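Local coordinates for protein pantothenate synthetase (Francisella tularensis subsp. tularensis, PDB 3N8H) that probably condenses pantoate with beta-alanine to form pantothenate, using ATP and passing through a pantoyl-adenylate intermediate, at residues I109-E114 and G130-V135; D212-S215 and E219-N222. All coordinates share one frame; numbering follows the deposited sequence.

Interaction 1: I109-E114 and G130-V135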
ATOM      1  N   ILE A 109       1.648   2.840  -3.717  1.00 31.21           N
ATOM      2  CA  ILE A 109       0.372   3.376  -3.282  1.00 35.39           C
ATOM      3  C   ILE A 109      -0.014   4.486  -4.244  1.00 41.26           C
ATOM      4  O   ILE A 109       0.759   5.425  -4.452  1.00 36.34           O
ATOM      5  CB  ILE A 109       0.452   3.951  -1.858  1.00 37.90           C
ATOM      6  CG1 ILE A 109       0.647   2.825  -0.844  1.00 42.04           C
ATOM      7  CG2 ILE A 109      -0.821   4.694  -1.538  1.00 35.28           C
ATOM      8  CD1 ILE A 109      -0.553   1.928  -0.706  1.00 49.81           C
ATOM      9  N   GLU A 110      -1.202   4.367  -4.826  1.00 35.28           N
ATOM     10  CA  GLU A 110      -1.694   5.311  -5.828  1.00 37.08           C
ATOM     11  C   GLU A 110      -2.908   6.010  -5.246  1.00 42.89           C
ATOM     12  O   GLU A 110      -3.890   5.354  -4.904  1.00 38.62           O
ATOM     13  CB  GLU A 110      -2.139   4.528  -7.066  1.00 45.27           C
ATOM     14  CG  GLU A 110      -2.088   5.274  -8.368  1.00 67.37           C
ATOM     15  CD  GLU A 110      -0.668   5.530  -8.842  1.00 79.89           C
ATOM     16  OE1 GLU A 110       0.026   4.566  -9.246  1.00 82.73           O
ATOM     17  OE2 GLU A 110      -0.253   6.707  -8.813  1.00 77.51           O
ATOM     18  N   PRO A 111      -2.860   7.345  -5.124  1.00 37.95           N
ATOM     19  CA  PRO A 111      -4.010   8.008  -4.544  1.00 30.93           C
ATOM     20  C   PRO A 111      -5.044   8.372  -5.623  1.00 41.26           C
ATOM     21  O   PRO A 111      -4.746   9.061  -6.592  1.00 52.15           O
ATOM     22  CB  PRO A 111      -3.416   9.291  -3.939  1.00 37.44           C
ATOM     23  CG  PRO A 111      -2.011   9.448  -4.559  1.00 40.00           C
ATOM     24  CD  PRO A 111      -1.809   8.296  -5.515  1.00 39.80           C
ATOM     25  N   LYS A 112      -6.266   7.902  -5.457  1.00 32.12           N
ATOM     26  CA  LYS A 112      -7.342   8.306  -6.381  1.00 39.64           C
ATOM     27  C   LYS A 112      -8.400   9.069  -5.607  1.00 43.70           C
ATOM     28  O   LYS A 112      -9.371   8.482  -5.113  1.00 42.72           O
ATOM     29  CB  LYS A 112      -7.938   7.088  -7.093  1.00 46.14           C
ATOM     30  CG  LYS A 112      -7.006   6.497  -8.146  1.00 58.83           C
ATOM     31  CD  LYS A 112      -6.472   7.603  -9.054  1.00 66.66           C
ATOM     32  CE  LYS A 112      -5.411   7.082  -9.995  1.00 70.34           C
ATOM     33  NZ  LYS A 112      -5.953   5.986 -10.835  1.00 75.18           N
ATOM     34  N   LEU A 113      -8.163  10.367  -5.442  1.00 39.31           N
ATOM     35  CA  LEU A 113      -9.096  11.242  -4.748  1.00 44.18           C
ATOM     36  C   LEU A 113      -8.772  12.707  -4.988  1.00 45.25           C
ATOM     37  O   LEU A 113      -7.673  13.048  -5.409  1.00 40.20           O
ATOM     38  CB  LEU A 113      -9.160  10.950  -3.245  1.00 44.88           C
ATOM     39  CG  LEU A 113      -7.980  10.503  -2.356  1.00 45.68           C
ATOM     40  CD1 LEU A 113      -6.581  10.709  -2.931  1.00 32.31           C
ATOM     41  CD2 LEU A 113      -8.093  11.108  -0.963  1.00 27.96           C
ATOM     42  N   GLU A 114      -9.739  13.571  -4.697  1.00 47.75           N
ATOM     43  CA  GLU A 114      -9.642  14.985  -5.060  1.00 47.64           C
ATOM     44  C   GLU A 114      -8.435  15.724  -4.492  1.00 38.41           C
ATOM     45  O   GLU A 114      -7.683  16.385  -5.222  1.00 45.42           O
ATOM     46  CB  GLU A 114     -10.930  15.714  -4.689  1.00 57.18           C
ATOM     47  CG  GLU A 114     -11.850  15.895  -5.875  1.00 76.46           C
ATOM     48  CD  GLU A 114     -11.237  16.786  -6.945  1.00 85.61           C
ATOM     49  OE1 GLU A 114     -10.765  16.248  -7.975  1.00 86.79           O
ATOM     50  OE2 GLU A 114     -11.223  18.024  -6.751  1.00 85.55           O
ATOM     51  N   GLY A 130       4.804   8.521  -4.579  1.00 29.91           N
ATOM     52  CA  GLY A 130       6.096   8.232  -3.974  1.00 34.38           C
ATOM     53  C   GLY A 130       6.114   8.391  -2.464  1.00 31.82           C
ATOM     54  O   GLY A 130       6.670   7.551  -1.744  1.00 32.90           O
HETATM   55  N   MSE A 131       5.505   9.479  -2.004  1.00 26.78           N
HETATM   56  CA  MSE A 131       5.461   9.897  -0.605  1.00 32.43           C
HETATM   57  C   MSE A 131       4.672   8.887   0.234  1.00 25.84           C
HETATM   58  O   MSE A 131       5.132   8.417   1.277  1.00 28.40           O
HETATM   59  CB  MSE A 131       4.767  11.268  -0.540  1.00 32.75           C
HETATM   60  CG  MSE A 131       4.677  11.919   0.800  1.00 28.42           C
HETATM   61 SE   MSE A 131       3.167  11.220   1.862  0.71 39.41          SE
HETATM   62  CE  MSE A 131       1.736  12.167   0.839  1.00 27.17           C
ATOM     63  N   LEU A 132       3.484   8.559  -0.237  1.00 24.13           N
ATOM     64  CA  LEU A 132       2.610   7.585   0.434  1.00 30.31           C
ATOM     65  C   LEU A 132       3.220   6.177   0.527  1.00 34.65           C
ATOM     66  O   LEU A 132       3.050   5.488   1.530  1.00 33.60           O
ATOM     67  CB  LEU A 132       1.270   7.511  -0.297  1.00 31.41           C
ATOM     68  CG  LEU A 132       0.399   8.746  -0.060  1.00 31.02           C
ATOM     69  CD1 LEU A 132      -0.843   8.725  -0.967  1.00 34.08           C
ATOM     70  CD2 LEU A 132       0.010   8.832   1.437  1.00 32.90           C
ATOM     71  N   THR A 133       3.919   5.750  -0.522  1.00 35.36           N
ATOM     72  CA  THR A 133       4.552   4.434  -0.535  1.00 38.40           C
ATOM     73  C   THR A 133       5.693   4.357   0.507  1.00 31.25           C
ATOM     74  O   THR A 133       5.759   3.426   1.319  1.00 32.71           O
ATOM     75  CB  THR A 133       5.102   4.090  -1.948  1.00 32.88           C
ATOM     76  OG1 THR A 133       4.027   4.142  -2.909  1.00 32.94           O
ATOM     77  CG2 THR A 133       5.715   2.700  -1.959  1.00 37.38           C
ATOM     78  N   VAL A 134       6.568   5.352   0.498  1.00 29.50           N
ATOM     79  CA  VAL A 134       7.665   5.386   1.466  1.00 31.89           C
ATOM     80  C   VAL A 134       7.130   5.609   2.884  1.00 30.09           C
ATOM     81  O   VAL A 134       7.638   5.025   3.831  1.00 32.23           O
ATOM     82  CB  VAL A 134       8.769   6.422   1.097  1.00 32.70           C
ATOM     83  CG1 VAL A 134       8.353   7.844   1.462  1.00 31.68           C
ATOM     84  CG2 VAL A 134      10.062   6.066   1.821  1.00 34.63           C
ATOM     85  N   VAL A 135       6.086   6.420   3.040  1.00 26.39           N
ATOM     86  CA  VAL A 135       5.537   6.636   4.381  1.00 30.05           C
ATOM     87  C   VAL A 135       4.936   5.330   4.949  1.00 31.73           C
ATOM     88  O   VAL A 135       5.206   4.931   6.098  1.00 31.04           O
ATOM     89  CB  VAL A 135       4.504   7.817   4.398  1.00 33.33           C
ATOM     90  CG1 VAL A 135       3.709   7.841   5.704  1.00 27.08           C
ATOM     91  CG2 VAL A 135       5.229   9.139   4.208  1.00 31.91           C
TER
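T133 turns its hydroxyl beside its own backbone N and anti to its carbonyl carbon (chi1 -58°), and this rotation carries OG1 to the backbone of I109. Across the contact I109 holds CG1 beside its backbone N (chi1 -69°), so that the methyl CG2 stands anti to that N and meets L132; the end of the CG1 branch leads away from 130-135, and I109 also packs on L136 further along the same helix.

The polar part is a single, nearly straight hydrogen bond, from I109 N to T133 OG1 at 2.8 Å with an angle of 161° at the hydrogen. The same OG1 is also bonded to the carbonyl oxygen of S129, one turn back, so the buried hydroxyl bridges strand and helix. The I109 and T133 side chains run past each other in opposite directions, with I109 CB 3.7 Å from T133 OG1.

Beside this bond lies an apolar seam built on L132. I109 crosses it at about a right angle, CG2 resting 3.7 Å from L132 CB. Farther out, L132 CD1 reaches the CB and CG carbons of the proline, 3.8 Å from P111 CG.

Strand 107-111 thus lies against one side of helix 127-142, whose M131 packs on helix 154-166. Beyond the contact, I109, E110 and P111 pair antiparallel with a strand of the second subunit, continuing the sheet across the homodimer interface.

Interaction 2: D212-S215 and E219-N222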
ATOM      1  N   ASP A 212      -1.351  41.625   2.375  1.00 42.90           N
ATOM      2  CA  ASP A 212      -2.417  41.335   1.415  1.00 44.04           C
ATOM      3  C   ASP A 212      -3.679  40.817   2.069  1.00 46.91           C
ATOM      4  O   ASP A 212      -3.617  40.199   3.129  1.00 38.91           O
ATOM      5  CB  ASP A 212      -1.958  40.333   0.349  1.00 43.23           C
ATOM      6  CG  ASP A 212      -2.514  40.664  -1.020  1.00 46.43           C
ATOM      7  OD1 ASP A 212      -1.925  41.536  -1.688  1.00 45.42           O
ATOM      8  OD2 ASP A 212      -3.546  40.080  -1.417  1.00 49.32           O
ATOM      9  N   ASP A 213      -4.824  41.076   1.431  1.00 48.62           N
ATOM     10  CA  ASP A 213      -6.096  40.548   1.905  1.00 51.84           C
ATOM     11  C   ASP A 213      -6.572  39.390   1.037  1.00 53.63           C
ATOM     12  O   ASP A 213      -7.552  38.720   1.367  1.00 53.91           O
ATOM     13  CB  ASP A 213      -7.174  41.642   2.022  1.00 60.26           C
ATOM     14  CG  ASP A 213      -7.512  42.300   0.689  1.00 64.18           C
ATOM     15  OD1 ASP A 213      -7.174  41.742  -0.376  1.00 60.49           O
ATOM     16  OD2 ASP A 213      -8.126  43.392   0.714  1.00 73.87           O
ATOM     17  N   PHE A 214      -5.862  39.149  -0.063  1.00 44.91           N
ATOM     18  CA  PHE A 214      -6.123  37.977  -0.892  1.00 40.92           C
ATOM     19  C   PHE A 214      -7.481  38.088  -1.597  1.00 43.00           C
ATOM     20  O   PHE A 214      -8.051  37.094  -2.024  1.00 39.24           O
ATOM     21  CB  PHE A 214      -6.068  36.710  -0.040  1.00 35.44           C
ATOM     22  CG  PHE A 214      -4.761  36.546   0.699  1.00 44.84           C
ATOM     23  CD1 PHE A 214      -3.621  36.128   0.027  1.00 35.29           C
ATOM     24  CD2 PHE A 214      -4.662  36.863   2.044  1.00 43.98           C
ATOM     25  CE1 PHE A 214      -2.411  35.997   0.686  1.00 39.09           C
ATOM     26  CE2 PHE A 214      -3.445  36.733   2.715  1.00 48.00           C
ATOM     27  CZ  PHE A 214      -2.319  36.305   2.028  1.00 42.66           C
ATOM     28  N   SER A 215      -7.999  39.301  -1.708  1.00 39.20           N
ATOM     29  CA  SER A 215      -9.286  39.480  -2.386  1.00 47.14           C
ATOM     30  C   SER A 215      -9.100  39.418  -3.898  1.00 49.83           C
ATOM     31  O   SER A 215     -10.063  39.292  -4.656  1.00 53.55           O
ATOM     32  CB  SER A 215      -9.898  40.825  -2.009  1.00 41.12           C
ATOM     33  OG  SER A 215      -9.060  41.887  -2.427  1.00 44.23           O
ATOM     34  N   GLU A 219      -3.839  40.157  -9.060  1.00 37.11           N
ATOM     35  CA  GLU A 219      -2.923  41.262  -8.779  1.00 35.90           C
ATOM     36  C   GLU A 219      -1.821  40.798  -7.823  1.00 40.26           C
ATOM     37  O   GLU A 219      -0.690  41.275  -7.895  1.00 40.77           O
ATOM     38  CB  GLU A 219      -3.668  42.443  -8.161  1.00 57.96           C
ATOM     39  CG  GLU A 219      -4.514  43.221  -9.147  1.00 87.97           C
ATOM     40  CD  GLU A 219      -5.259  44.369  -8.484  1.00108.06           C
ATOM     41  OE1 GLU A 219      -5.176  44.483  -7.238  1.00111.88           O
ATOM     42  OE2 GLU A 219      -5.926  45.150  -9.207  1.00113.77           O
ATOM     43  N   LEU A 220      -2.154  39.854  -6.937  0.91 34.20           N
ATOM     44  CA  LEU A 220      -1.183  39.361  -5.966  0.91 38.41           C
ATOM     45  C   LEU A 220      -0.129  38.533  -6.698  0.91 38.28           C
ATOM     46  O   LEU A 220       1.049  38.562  -6.357  0.91 38.35           O
ATOM     47  CB  LEU A 220      -1.877  38.543  -4.861  0.91 37.11           C
ATOM     48  CG  LEU A 220      -1.006  37.818  -3.825  0.91 35.96           C
ATOM     49  CD1 LEU A 220       0.038  38.779  -3.245  0.91 33.86           C
ATOM     50  CD2 LEU A 220      -1.864  37.221  -2.698  0.91 33.56           C
ATOM     51  N   THR A 221      -0.574  37.798  -7.710  1.00 38.64           N
ATOM     52  CA  THR A 221       0.324  36.978  -8.500  1.00 39.34           C
ATOM     53  C   THR A 221       1.313  37.915  -9.214  1.00 38.73           C
ATOM     54  O   THR A 221       2.517  37.682  -9.215  1.00 38.91           O
ATOM     55  CB  THR A 221      -0.453  36.075  -9.500  1.00 41.09           C
ATOM     56  OG1 THR A 221      -1.234  35.119  -8.768  1.00 39.34           O
ATOM     57  CG2 THR A 221       0.497  35.302 -10.394  1.00 39.49           C
ATOM     58  N   ASN A 222       0.797  38.991  -9.786  1.00 36.29           N
ATOM     59  CA  ASN A 222       1.651  39.969 -10.473  1.00 34.65           C
ATOM     60  C   ASN A 222       2.678  40.595  -9.542  1.00 40.92           C
ATOM     61  O   ASN A 222       3.803  40.844  -9.946  1.00 40.67           O
ATOM     62  CB  ASN A 222       0.806  41.060 -11.123  1.00 38.05           C
ATOM     63  CG  ASN A 222      -0.057  40.534 -12.260  1.00 44.22           C
ATOM     64  OD1 ASN A 222       0.166  39.435 -12.770  1.00 50.63           O
ATOM     65  ND2 ASN A 222      -1.060  41.317 -12.651  1.00 47.87           N
TER
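The apolar contact between D212-S215 and E219-N222 rests on L220, whose CD2 methyl touches both F214 and D212 while CD1 meets D212. In the conformer described, one of two for this side chain, CD2 approaches the F214 ring obliquely and lies 3.4 Å from F214 CD1, with F214 CE1 close behind. With CG anti to its backbone N (chi1 174°), the leucine reaches from helix 217-225 back toward the loop that precedes it.

Van der Waals contact also joins L220 to a carboxylate. Its CD1 methyl lies 3.7 Å from D212 OD1, and CD2 is 3.6 Å from D212 OD2, so the two methyls lie against the two oxygens. On the loop side, D212 CB sits over the centre of the F214 ring, 4.3 Å above its plane, and L220 touches both of these residues.

Hydrogen bonds stay within the loop. D212 OD2 takes the F214 backbone N-H at 2.8 Å, on the anti side and somewhat out of the carboxylate plane, which ties the carboxylate to the backbone two residues further on. D213 OD1 receives two donors from one face of its plane, S215 N at 2.9 Å and S215 OG at 2.8 Å.

Behind the contact, F214 packs on L209 and L220 on I208, both of helix 196-210, while L220 also touches I234 of strand 230-237. Two successive Asx turns, at D212 and D213, are the motif here, shaping a tight connection between two helices.

In the fold
Both contacts have largely buried touching residues, yet their centres are 32 Å apart. Interaction 1, about 15 Å from the centre of the chain, joins a strand to a helix segment beginning 16 residues later, in a region that reaches the second subunit. Interaction 2, about 26 Å from that centre, is a buried patch at the periphery, its segments also carrying the exposed D213, S215, E219 and N222; it folds a loop onto the helix that follows, and no other chain touches it. They share no helix or strand. Their chemistry differs too: a hydrogen bond crosses interaction 1 beside its apolar seam, whereas van der Waals contacts alone cross interaction 2, its hydrogen bonds shaping the loop.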